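Local coordinates for DUF1611 domain-containing protein (Anabaena variabilis, PDB 2OBN) that is of unknown function but pairs a Rossmann-like domain with a P-loop domain that holds a phosphate ion and probably binds a nucleotide, at residues B[158-163]-B[259-264]; B[277-282]-B[325-330]; B[285-290]-B[299-304]; B[306-311]-B[331-336]. The protein carries 2 engineered substitutions. All blocks are in the same frame, centred on the assembly; numbering follows the deposited sequence.

Interaction 1: B[158-163]-B[259-264]; sequences VGTDMA and LVHRAG. With PO4 (phosphate ion), chain G.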
loop_
_atom_site.group_PDB
_atom_site.type_symbol
_atom_site.label_atom_id
_atom_site.label_comp_id
_atom_site.label_asym_id
_atom_site.label_seq_id
_atom_site.Cartn_x
_atom_site.Cartn_y
_atom_site.Cartn_z
ATOM N N VAL B 158 -7.391 -10.298 10.750
ATOM C CA VAL B 158 -6.249 -10.536 9.866
ATOM C C VAL B 158 -6.426 -11.956 9.350
ATOM O O VAL B 158 -7.197 -12.714 9.940
ATOM C CB VAL B 158 -4.885 -10.288 10.595
ATOM C CG1 VAL B 158 -4.782 -8.815 10.999
ATOM C CG2 VAL B 158 -4.714 -11.158 11.828
ATOM N N GLY B 159 -5.769 -12.332 8.253
ATOM C CA GLY B 159 -5.965 -13.681 7.724
ATOM C C GLY B 159 -4.779 -14.418 7.142
ATOM O O GLY B 159 -3.749 -13.828 6.794
ATOM N N THR B 160 -4.945 -15.737 7.026
ATOM C CA THR B 160 -3.920 -16.609 6.408
ATOM C C THR B 160 -4.012 -16.572 4.877
ATOM O O THR B 160 -3.143 -17.109 4.202
ATOM C CB THR B 160 -4.016 -18.063 6.891
ATOM O OG1 THR B 160 -5.325 -18.573 6.642
ATOM C CG2 THR B 160 -3.767 -18.152 8.327
ATOM N N ASP B 161 -5.067 -15.941 4.344
ATOM C CA ASP B 161 -5.272 -15.788 2.906
ATOM C C ASP B 161 -6.414 -14.769 2.749
ATOM O O ASP B 161 -6.945 -14.243 3.734
ATOM C CB ASP B 161 -5.617 -17.148 2.246
ATOM C CG ASP B 161 -5.473 -17.157 0.707
ATOM O OD1 ASP B 161 -5.077 -16.134 0.094
ATOM O OD2 ASP B 161 -5.779 -18.215 0.102
HETATM N N MSE B 162 -6.752 -14.468 1.504
HETATM C CA MSE B 162 -7.848 -13.588 1.163
HETATM C C MSE B 162 -9.102 -14.396 0.877
HETATM O O MSE B 162 -9.013 -15.583 0.541
HETATM C CB MSE B 162 -7.474 -12.790 -0.069
HETATM C CG MSE B 162 -6.425 -11.757 0.271
HETATM SE SE MSE B 162 -5.571 -10.971 -1.217
HETATM C CE MSE B 162 -7.152 -10.511 -2.258
ATOM N N ALA B 163 -10.256 -13.731 1.007
ATOM C CA ALA B 163 -11.561 -14.336 0.766
ATOM C C ALA B 163 -11.790 -15.558 1.639
ATOM O O ALA B 163 -12.139 -16.599 1.119
ATOM C CB ALA B 163 -11.735 -14.692 -0.721
ATOM N N LEU B 259 -7.252 -13.725 14.235
ATOM C CA LEU B 259 -6.719 -14.367 13.043
ATOM C C LEU B 259 -7.767 -15.290 12.414
ATOM O O LEU B 259 -8.275 -16.177 13.073
ATOM C CB LEU B 259 -5.439 -15.153 13.389
ATOM C CG LEU B 259 -4.738 -15.938 12.262
ATOM C CD1 LEU B 259 -4.375 -15.037 11.090
ATOM C CD2 LEU B 259 -3.499 -16.646 12.783
ATOM N N VAL B 260 -8.074 -15.074 11.139
ATOM C CA VAL B 260 -9.038 -15.898 10.428
ATOM C C VAL B 260 -8.263 -16.913 9.572
ATOM O O VAL B 260 -7.204 -16.606 9.023
ATOM C CB VAL B 260 -9.995 -15.040 9.571
ATOM C CG1 VAL B 260 -11.176 -15.882 9.027
ATOM C CG2 VAL B 260 -10.515 -13.856 10.391
ATOM N N HIS B 261 -8.781 -18.135 9.494
ATOM C CA HIS B 261 -8.140 -19.187 8.734
ATOM C C HIS B 261 -9.131 -20.260 8.312
ATOM O O HIS B 261 -10.013 -20.621 9.074
ATOM C CB HIS B 261 -7.016 -19.778 9.572
ATOM C CG HIS B 261 -6.407 -21.020 8.998
ATOM N ND1 HIS B 261 -5.581 -21.015 7.893
ATOM C CD2 HIS B 261 -6.468 -22.305 9.415
ATOM C CE1 HIS B 261 -5.171 -22.246 7.650
ATOM N NE2 HIS B 261 -5.704 -23.049 8.556
ATOM N N ARG B 262 -8.998 -20.744 7.077
ATOM C CA ARG B 262 -9.846 -21.828 6.582
ATOM C C ARG B 262 -9.210 -23.149 6.976
ATOM O O ARG B 262 -8.081 -23.434 6.585
ATOM C CB ARG B 262 -10.060 -21.765 5.069
ATOM C CG ARG B 262 -10.861 -22.955 4.532
ATOM C CD ARG B 262 -11.093 -22.884 3.036
ATOM N NE ARG B 262 -11.987 -21.781 2.671
ATOM C CZ ARG B 262 -11.660 -20.686 1.987
ATOM N NH1 ARG B 262 -10.440 -20.478 1.490
ATOM N NH2 ARG B 262 -12.605 -19.791 1.759
ATOM N N ALA B 263 -9.946 -23.940 7.757
ATOM C CA ALA B 263 -9.479 -25.230 8.221
ATOM C C ALA B 263 -9.000 -26.092 7.054
ATOM O O ALA B 263 -9.702 -26.249 6.049
ATOM C CB ALA B 263 -10.599 -25.951 8.991
ATOM N N GLY B 264 -7.777 -26.614 7.188
ATOM C CA GLY B 264 -7.192 -27.522 6.196
ATOM C C GLY B 264 -6.428 -26.869 5.060
ATOM O O GLY B 264 -5.745 -27.561 4.322
HETATM P P PO4 G . -12.627 -11.875 3.308
HETATM O O1 PO4 G . -12.099 -11.352 1.986
HETATM O O2 PO4 G . -13.111 -10.703 4.152
HETATM O O3 PO4 G . -13.812 -12.761 3.086
HETATM O O4 PO4 G . -11.576 -12.629 4.069
HETATM O O HOH W 1 -7.140 -19.772 4.922
#

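Interaction 2: B[277-282]-B[325-330]; sequences PPLPEV and AETGLP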
loop_
_atom_site.group_PDB
_atom_site.type_symbol
_atom_site.label_atom_id
_atom_site.label_comp_id
_atom_site.label_asym_id
_atom_site.label_seq_id
_atom_site.Cartn_x
_atom_site.Cartn_y
_atom_site.Cartn_z
ATOM N N PRO B 277 2.252 -21.122 6.523
ATOM C CA PRO B 277 2.946 -21.789 7.628
ATOM C C PRO B 277 1.990 -22.289 8.739
ATOM O O PRO B 277 0.794 -21.941 8.744
ATOM C CB PRO B 277 3.850 -20.683 8.203
ATOM C CG PRO B 277 3.828 -19.550 7.215
ATOM C CD PRO B 277 2.582 -19.685 6.428
ATOM N N PRO B 278 2.505 -23.099 9.678
ATOM C CA PRO B 278 1.656 -23.504 10.796
ATOM C C PRO B 278 1.168 -22.249 11.508
ATOM O O PRO B 278 1.870 -21.241 11.480
ATOM C CB PRO B 278 2.604 -24.289 11.695
ATOM C CG PRO B 278 3.689 -24.782 10.774
ATOM C CD PRO B 278 3.858 -23.676 9.764
ATOM N N LEU B 279 -0.001 -22.317 12.143
ATOM C CA LEU B 279 -0.608 -21.145 12.782
ATOM C C LEU B 279 0.228 -20.441 13.850
ATOM O O LEU B 279 0.183 -19.216 13.911
ATOM C CB LEU B 279 -2.024 -21.456 13.294
ATOM C CG LEU B 279 -3.082 -21.666 12.186
ATOM C CD1 LEU B 279 -4.450 -22.018 12.771
ATOM C CD2 LEU B 279 -3.226 -20.434 11.290
ATOM N N PRO B 280 0.991 -21.192 14.688
ATOM C CA PRO B 280 1.861 -20.499 15.648
ATOM C C PRO B 280 2.847 -19.544 14.957
ATOM O O PRO B 280 3.126 -18.471 15.483
ATOM C CB PRO B 280 2.625 -21.648 16.332
ATOM C CG PRO B 280 1.755 -22.799 16.213
ATOM C CD PRO B 280 1.106 -22.652 14.848
ATOM N N GLU B 281 3.360 -19.943 13.791
ATOM C CA GLU B 281 4.261 -19.076 13.016
ATOM C C GLU B 281 3.540 -17.872 12.435
ATOM O O GLU B 281 4.104 -16.784 12.393
ATOM C CB GLU B 281 4.990 -19.855 11.897
ATOM C CG GLU B 281 6.077 -20.786 12.418
ATOM C CD GLU B 281 7.122 -20.016 13.196
ATOM O OE1 GLU B 281 7.694 -19.052 12.639
ATOM O OE2 GLU B 281 7.353 -20.353 14.377
ATOM N N VAL B 282 2.306 -18.073 11.981
ATOM C CA VAL B 282 1.512 -16.984 11.421
ATOM C C VAL B 282 1.182 -15.989 12.555
ATOM O O VAL B 282 1.210 -14.774 12.352
ATOM C CB VAL B 282 0.205 -17.503 10.717
ATOM C CG1 VAL B 282 -0.612 -16.346 10.166
ATOM C CG2 VAL B 282 0.522 -18.507 9.595
ATOM N N ALA B 325 -5.504 -26.785 20.504
ATOM C CA ALA B 325 -4.374 -27.569 20.988
ATOM C C ALA B 325 -3.084 -27.045 20.357
ATOM O O ALA B 325 -2.100 -26.794 21.055
ATOM C CB ALA B 325 -4.570 -29.046 20.679
ATOM N N GLU B 326 -3.102 -26.839 19.046
ATOM C CA GLU B 326 -1.908 -26.374 18.352
ATOM C C GLU B 326 -1.440 -24.986 18.775
ATOM O O GLU B 326 -0.251 -24.778 18.986
ATOM C CB GLU B 326 -2.139 -26.350 16.846
ATOM C CG GLU B 326 -0.859 -26.053 16.041
ATOM C CD GLU B 326 -1.116 -25.865 14.580
ATOM O OE1 GLU B 326 -2.284 -25.632 14.210
ATOM O OE2 GLU B 326 -0.148 -25.938 13.795
ATOM N N THR B 327 -2.381 -24.055 18.906
ATOM C CA THR B 327 -2.066 -22.643 19.174
ATOM C C THR B 327 -2.142 -22.178 20.614
ATOM O O THR B 327 -1.515 -21.186 20.972
ATOM C CB THR B 327 -3.025 -21.747 18.377
ATOM O OG1 THR B 327 -4.365 -21.900 18.879
ATOM C CG2 THR B 327 -2.969 -22.115 16.898
ATOM N N GLY B 328 -2.928 -22.874 21.428
ATOM C CA GLY B 328 -3.134 -22.501 22.815
ATOM C C GLY B 328 -4.063 -21.303 22.978
ATOM O O GLY B 328 -4.134 -20.732 24.066
ATOM N N LEU B 329 -4.788 -20.938 21.912
ATOM C CA LEU B 329 -5.692 -19.793 21.936
ATOM C C LEU B 329 -7.151 -20.196 21.749
ATOM O O LEU B 329 -7.438 -21.250 21.149
ATOM C CB LEU B 329 -5.356 -18.830 20.783
ATOM C CG LEU B 329 -4.014 -18.108 20.819
ATOM C CD1 LEU B 329 -3.813 -17.347 19.529
ATOM C CD2 LEU B 329 -3.939 -17.187 22.029
ATOM N N PRO B 330 -8.079 -19.334 22.220
ATOM C CA PRO B 330 -9.507 -19.524 22.002
ATOM C C PRO B 330 -9.837 -19.630 20.513
ATOM O O PRO B 330 -9.196 -18.972 19.688
ATOM C CB PRO B 330 -10.121 -18.246 22.564
ATOM C CG PRO B 330 -9.144 -17.749 23.540
ATOM C CD PRO B 330 -7.808 -18.131 23.031
#

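Interaction 3: B[285-290]-B[299-304]; sequences LYETVA and VPVVGI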
loop_
_atom_site.group_PDB
_atom_site.type_symbol
_atom_site.label_atom_id
_atom_site.label_comp_id
_atom_site.label_asym_id
_atom_site.label_seq_id
_atom_site.Cartn_x
_atom_site.Cartn_y
_atom_site.Cartn_z
ATOM N N LEU B 285 4.281 -13.896 13.231
ATOM C CA LEU B 285 4.426 -12.926 12.146
ATOM C C LEU B 285 3.552 -11.679 12.390
ATOM O O LEU B 285 4.076 -10.554 12.490
ATOM C CB LEU B 285 4.085 -13.575 10.801
ATOM C CG LEU B 285 3.931 -12.677 9.564
ATOM C CD1 LEU B 285 5.220 -11.966 9.229
ATOM C CD2 LEU B 285 3.431 -13.523 8.401
ATOM N N TYR B 286 2.240 -11.871 12.520
ATOM C CA TYR B 286 1.343 -10.721 12.765
ATOM C C TYR B 286 1.683 -9.927 14.029
ATOM O O TYR B 286 1.666 -8.683 14.020
ATOM C CB TYR B 286 -0.138 -11.145 12.762
ATOM C CG TYR B 286 -0.690 -11.303 11.355
ATOM C CD1 TYR B 286 -1.018 -10.189 10.616
ATOM C CD2 TYR B 286 -0.864 -12.546 10.765
ATOM C CE1 TYR B 286 -1.505 -10.289 9.337
ATOM C CE2 TYR B 286 -1.368 -12.658 9.453
ATOM C CZ TYR B 286 -1.681 -11.507 8.758
ATOM O OH TYR B 286 -2.185 -11.529 7.477
ATOM N N GLU B 287 2.017 -10.626 15.106
ATOM C CA GLU B 287 2.342 -9.939 16.354
ATOM C C GLU B 287 3.592 -9.078 16.220
ATOM O O GLU B 287 3.630 -7.945 16.725
ATOM C CB GLU B 287 2.441 -10.920 17.524
ATOM C CG GLU B 287 1.063 -11.398 17.969
ATOM C CD GLU B 287 1.089 -12.370 19.144
ATOM O OE1 GLU B 287 2.187 -12.843 19.522
ATOM O OE2 GLU B 287 -0.005 -12.671 19.672
ATOM N N THR B 288 4.596 -9.618 15.536
ATOM C CA THR B 288 5.856 -8.921 15.300
ATOM C C THR B 288 5.631 -7.684 14.427
ATOM O O THR B 288 6.228 -6.632 14.696
ATOM C CB THR B 288 6.909 -9.884 14.678
ATOM O OG1 THR B 288 7.261 -10.886 15.647
ATOM C CG2 THR B 288 8.186 -9.147 14.246
ATOM N N VAL B 289 4.783 -7.813 13.395
ATOM C CA VAL B 289 4.423 -6.689 12.518
ATOM C C VAL B 289 3.635 -5.647 13.306
ATOM O O VAL B 289 3.920 -4.462 13.219
ATOM C CB VAL B 289 3.608 -7.142 11.266
ATOM C CG1 VAL B 289 3.057 -5.949 10.465
ATOM C CG2 VAL B 289 4.475 -7.990 10.342
ATOM N N ALA B 290 2.657 -6.088 14.089
ATOM C CA ALA B 290 1.826 -5.165 14.858
ATOM C C ALA B 290 2.601 -4.390 15.933
ATOM O O ALA B 290 2.324 -3.211 16.143
ATOM C CB ALA B 290 0.629 -5.890 15.455
ATOM N N VAL B 299 0.575 -6.049 20.558
ATOM C CA VAL B 299 -0.777 -6.281 20.078
ATOM C C VAL B 299 -0.930 -7.798 19.906
ATOM O O VAL B 299 -0.284 -8.380 19.058
ATOM C CB VAL B 299 -1.039 -5.603 18.741
ATOM C CG1 VAL B 299 -2.499 -5.793 18.336
ATOM C CG2 VAL B 299 -0.700 -4.129 18.824
ATOM N N PRO B 300 -1.761 -8.443 20.740
ATOM C CA PRO B 300 -1.906 -9.881 20.644
ATOM C C PRO B 300 -2.952 -10.393 19.671
ATOM O O PRO B 300 -3.941 -9.710 19.410
ATOM C CB PRO B 300 -2.370 -10.261 22.056
ATOM C CG PRO B 300 -3.167 -9.110 22.495
ATOM C CD PRO B 300 -2.551 -7.890 21.864
ATOM N N VAL B 301 -2.702 -11.596 19.150
ATOM C CA VAL B 301 -3.697 -12.353 18.411
ATOM C C VAL B 301 -4.414 -13.051 19.578
ATOM O O VAL B 301 -3.835 -13.886 20.284
ATOM C CB VAL B 301 -3.076 -13.363 17.393
ATOM C CG1 VAL B 301 -4.175 -14.230 16.764
ATOM C CG2 VAL B 301 -2.278 -12.626 16.275
ATOM N N VAL B 302 -5.666 -12.689 19.802
ATOM C CA VAL B 302 -6.388 -13.171 20.982
ATOM C C VAL B 302 -7.151 -14.447 20.770
ATOM O O VAL B 302 -7.627 -15.037 21.729
ATOM C CB VAL B 302 -7.370 -12.094 21.557
ATOM C CG1 VAL B 302 -6.607 -10.850 21.977
ATOM C CG2 VAL B 302 -8.479 -11.744 20.551
ATOM N N GLY B 303 -7.278 -14.861 19.518
ATOM C CA GLY B 303 -8.021 -16.053 19.180
ATOM C C GLY B 303 -8.057 -16.258 17.684
ATOM O O GLY B 303 -7.643 -15.397 16.894
ATOM N N ILE B 304 -8.571 -17.409 17.293
ATOM C CA ILE B 304 -8.622 -17.788 15.915
ATOM C C ILE B 304 -10.059 -18.024 15.487
ATOM O O ILE B 304 -10.791 -18.747 16.152
ATOM C CB ILE B 304 -7.728 -19.045 15.696
ATOM C CG1 ILE B 304 -6.260 -18.653 15.934
ATOM C CG2 ILE B 304 -7.910 -19.616 14.274
ATOM C CD1 ILE B 304 -5.306 -19.775 15.980
HETATM O O HOH W 2 2.429 -7.806 19.184
HETATM O O HOH W 3 -1.372 -14.321 20.846
#

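Interaction 4: B[306-311]-B[331-336]; sequences LNTAHL and CTDVVR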
loop_
_atom_site.group_PDB
_atom_site.type_symbol
_atom_site.label_atom_id
_atom_site.label_comp_id
_atom_site.label_asym_id
_atom_site.label_seq_id
_atom_site.Cartn_x
_atom_site.Cartn_y
_atom_site.Cartn_z
ATOM N N LEU B 306 -11.959 -19.839 12.876
ATOM C CA LEU B 306 -11.757 -20.925 11.938
ATOM C C LEU B 306 -12.926 -21.081 10.967
ATOM O O LEU B 306 -14.056 -21.318 11.388
ATOM C CB LEU B 306 -11.543 -22.219 12.736
ATOM C CG LEU B 306 -10.920 -23.409 12.022
ATOM C CD1 LEU B 306 -9.482 -23.131 11.556
ATOM C CD2 LEU B 306 -10.947 -24.614 12.966
ATOM N N ASN B 307 -12.653 -20.939 9.669
ATOM C CA ASN B 307 -13.681 -21.126 8.652
ATOM C C ASN B 307 -13.733 -22.627 8.364
ATOM O O ASN B 307 -12.800 -23.192 7.776
ATOM C CB ASN B 307 -13.372 -20.266 7.412
ATOM C CG ASN B 307 -14.414 -20.406 6.292
ATOM O OD1 ASN B 307 -15.196 -21.341 6.267
ATOM N ND2 ASN B 307 -14.395 -19.466 5.344
ATOM N N THR B 308 -14.820 -23.258 8.821
ATOM C CA THR B 308 -15.053 -24.692 8.665
ATOM C C THR B 308 -16.250 -25.009 7.771
ATOM O O THR B 308 -16.701 -26.143 7.747
ATOM C CB THR B 308 -15.365 -25.345 10.032
ATOM O OG1 THR B 308 -16.635 -24.871 10.518
ATOM C CG2 THR B 308 -14.266 -25.073 11.070
ATOM N N ALA B 309 -16.739 -24.034 7.006
ATOM C CA ALA B 309 -17.965 -24.210 6.203
ATOM C C ALA B 309 -18.008 -25.443 5.308
ATOM O O ALA B 309 -19.078 -26.023 5.076
ATOM C CB ALA B 309 -18.238 -22.948 5.377
ATOM N N HIS B 310 -16.845 -25.846 4.819
ATOM C CA HIS B 310 -16.720 -27.007 3.952
ATOM C C HIS B 310 -16.795 -28.366 4.681
ATOM O O HIS B 310 -16.832 -29.415 4.031
ATOM C CB HIS B 310 -15.398 -26.910 3.176
ATOM C CG HIS B 310 -14.174 -26.879 4.048
ATOM N ND1 HIS B 310 -13.820 -25.778 4.802
ATOM C CD2 HIS B 310 -13.204 -27.800 4.258
ATOM C CE1 HIS B 310 -12.701 -26.027 5.455
ATOM N NE2 HIS B 310 -12.300 -27.246 5.136
ATOM N N LEU B 311 -16.807 -28.346 6.012
ATOM C CA LEU B 311 -16.789 -29.561 6.828
ATOM C C LEU B 311 -18.138 -29.890 7.435
ATOM O O LEU B 311 -18.988 -29.022 7.548
ATOM C CB LEU B 311 -15.803 -29.373 7.988
ATOM C CG LEU B 311 -14.353 -29.113 7.609
ATOM C CD1 LEU B 311 -13.526 -28.804 8.851
ATOM C CD2 LEU B 311 -13.778 -30.309 6.836
ATOM N N CYS B 331 -10.827 -20.441 20.163
ATOM C CA CYS B 331 -11.143 -20.637 18.753
ATOM C C CYS B 331 -12.509 -21.201 18.496
ATOM O O CYS B 331 -12.973 -22.090 19.203
ATOM C CB CYS B 331 -10.132 -21.589 18.106
ATOM S SG CYS B 331 -10.574 -22.138 16.407
ATOM N N THR B 332 -13.142 -20.671 17.460
ATOM C CA THR B 332 -14.403 -21.207 16.980
ATOM C C THR B 332 -14.665 -20.691 15.576
ATOM O O THR B 332 -13.949 -19.825 15.079
ATOM C CB THR B 332 -15.605 -20.822 17.888
ATOM O OG1 THR B 332 -16.765 -21.584 17.500
ATOM C CG2 THR B 332 -15.920 -19.332 17.774
ATOM N N ASP B 333 -15.693 -21.255 14.950
ATOM C CA ASP B 333 -16.222 -20.758 13.685
ATOM C C ASP B 333 -17.344 -19.813 14.151
ATOM O O ASP B 333 -18.393 -20.266 14.624
ATOM C CB ASP B 333 -16.745 -21.912 12.829
ATOM C CG ASP B 333 -17.218 -21.454 11.471
ATOM O OD1 ASP B 333 -17.656 -20.290 11.364
ATOM O OD2 ASP B 333 -17.163 -22.249 10.517
ATOM N N VAL B 334 -17.117 -18.509 14.041
ATOM C CA VAL B 334 -18.082 -17.520 14.556
ATOM C C VAL B 334 -19.396 -17.432 13.776
ATOM O O VAL B 334 -20.439 -17.040 14.324
ATOM C CB VAL B 334 -17.450 -16.104 14.699
ATOM C CG1 VAL B 334 -16.180 -16.179 15.532
ATOM C CG2 VAL B 334 -17.164 -15.466 13.344
ATOM N N VAL B 335 -19.335 -17.786 12.501
ATOM C CA VAL B 335 -20.506 -17.796 11.637
ATOM C C VAL B 335 -21.351 -19.001 12.017
ATOM O O VAL B 335 -22.565 -18.905 12.219
ATOM C CB VAL B 335 -20.081 -17.886 10.146
ATOM C CG1 VAL B 335 -21.273 -18.152 9.221
ATOM C CG2 VAL B 335 -19.343 -16.612 9.731
ATOM N N ARG B 336 -20.674 -20.132 12.162
ATOM C CA ARG B 336 -21.328 -21.408 12.436
ATOM C C ARG B 336 -21.802 -21.624 13.866
ATOM O O ARG B 336 -22.896 -22.162 14.078
ATOM C CB ARG B 336 -20.361 -22.522 12.052
ATOM C CG ARG B 336 -20.938 -23.896 12.020
ATOM C CD ARG B 336 -20.018 -24.797 11.224
ATOM N NE ARG B 336 -20.690 -26.022 10.819
ATOM C CZ ARG B 336 -20.190 -26.914 9.970
ATOM N NH1 ARG B 336 -18.987 -26.735 9.417
ATOM N NH2 ARG B 336 -20.904 -27.989 9.676
#

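Interaction 1: B[158-163]-B[259-264]
Strands 153-159 and 256-262 run parallel, V158 beside L259 and G159 beside V260, before strand 153-159 leaves the sheet as the phosphate-binding loop of a P-loop domain. V260 N donates to V158 O at 2.8 Å, in the carbonyl plane and nearly straight (165°). T160 N reaches V260 O at 3.1 Å, almost along the C=O axis; together they form the parallel bridge between G159 and V260, the last one before T160 enters the loop. The V158 and L259 side chains cross at about a right angle, V158 CG2 4.0 Å from L259 CD1. T160 turns its hydroxyl into the crowded position between backbone N and carbonyl carbon (chi1 56°), which brings OG1 to the edge of the H261 ring, in its plane, for a hydrogen bond of 2.8 Å with H261 ND1. A water bonded to T160 OG1 also accepts from R262 N. R262 bends at chi3 (-68°), and its NH2 donates to A163 O at 3.3 Å, on a lone pair and close to the guanidinium plane. A163 N bonds weakly to phosphate O1, while K166 NZ and the backbone N atoms of I164, G165 and M167 also bind it, consistent with a P-loop. V158 and L259 lie on the sheet face covered by helix 279-291, where Y286 OH is hydrogen-bonded to G159 O; V260 faces helix 166-179 on the other side, and strand 301-307 pairs along 256-262.

Interaction 2: B[277-282]-B[325-330]
Two helices that cover the same face of the P-loop domain's parallel sheet meet here, the first turn of helix 279-291 against the last turn of helix 313-327. P278 is the N-cap of the first helix, and its carbonyl O accepts from V282 N, with a weaker bond from E281 N. The nearest CA atoms are those of P280 and T327, 5.7 Å apart. E326 holds CG anti to its backbone N (chi1 -172°) and stays extended beyond it, laying the chain across the P280 ring at about a right angle. E326 CG touches the ring at CD and CG, and OE2 ends 3.7 Å from P280 CD. The same oxygen is 3.8 Å from P278 CB, so the carboxylate borders both prolines. Deeper in, T327 CG2 packs 3.8 Å from L279 CB; the two side chains also share I304 of strand 301-307. With T327 OG1 in the crowded position between backbone N and carbonyl carbon (chi1 67°), CG2 faces L279, while OG1 accepts from L329 N at 3.2 Å, an ST turn, and is hydrogen-bonded to T323 O. G328, the first residue beyond the helix, has positive phi (76°). No hydrogen bond joins the two segments, so the contact rests on van der Waals packing. With E326 OE2 4.0 Å from L279 N, the negative carboxylate probably gains a mild electrostatic benefit from the positive start of helix 279-291.

Interaction 3: B[285-290]-B[299-304]
The flat carboxylate of E287 touches strand 301-307 through one oxygen: OE2 receives V301 N on its anti lone pair, the side away from OE1. The bond is 2.9 Å long and almost straight at 175°, so the N-H of V301, a buried residue at the start of the strand, is satisfied by a helix side chain. The other flat group, the Y286 ring, leads away from the strand; it lies against V158, its OH is bonded to G159 O and L237 N, and Y286 CB alone comes near V301 CG2, at 4.4 Å. E287 places CG anti to its carbonyl carbon (chi1 -74°) and then runs extended, crossing V301 obliquely, so that CG passes 3.5 Å from V299 O before OE2 arrives at the strand. OE2 also takes a bond from a water that donates to V301 O, and the 2.4 Å between OE2 and this water is very short. A second water accepts from V299 N and donates to E287 O, tying the helix backbone to the incoming loop. A290 CB meets V299 CB at 3.7 Å, an apolar pair next to the E287 bonds. Helix 279-291 and strand 301-307 are the last two elements of a beta-alpha-beta unit opened by strand 256-262, which pairs with P300, V302 and G303; helix 245-252 packs against Y286, V289 and A290, and V289 of the second subunit touches V289.

Interaction 4: B[306-311]-B[331-336]
A beta-alpha-beta unit closes here: strand 331-332, reached through helix 313-327, lies parallel to strand 301-307 at the edge of the P-loop domain's sheet. The backbone link is L306 N to T332 O, 3.0 Å, with the donor above the carbonyl plane. The apolar part is small, L306 CB against C331 SG at 3.8 Å. Turns shape both segments: T308-L311 is a type I beta turn, N307 OD1 accepts from A309 N in an Asx turn while its ND2 is hydrogen-bonded to I164 O, and D333 is an N-cap whose OD1 accepts from R336 N at 3.1 Å and, weakly, from V335 N. Side chains do the rest. D333 OD2 takes T308 N from above the carboxylate plane and T308 OG1 on its anti lone pair, the latter at 2.7 Å. That hydroxyl in turn accepts from R336 NH1, so it sits between the D333 carboxylate and the R336 guanidinium, which probably polarises it and favours a charged carboxylate. R336 stretches from CG to NE and crosses T308 at about a right angle. Beyond T308 OG1, the guanidinium grips the L311 carbonyl: NH1 and NH2 both donate, end-on, to L311 O at 3.0 Å, 6° out of the guanidinium plane.

Interactions 1 and 3 are buried and interaction 4 partly so, whereas interaction 2 lies at the surface, farthest from the centre of the chain. Interactions 2 and 3 use successive parts of helix 279-291, and both border the second subunit. Interactions 1, 3 and 4 all reach one parallel sheet: strand 301-307 pairs with 256-262 through H261 O and N307 N, and with 331-332 on its other side. Interaction 2 meets interaction 3 through P330 O and I304 N. Chemistry follows place. Strand ladder and polar loop bonds dominate 1 and 4, one carboxylate, two waters and a little apolar packing join helix to strand in 3, and 2 has packing alone.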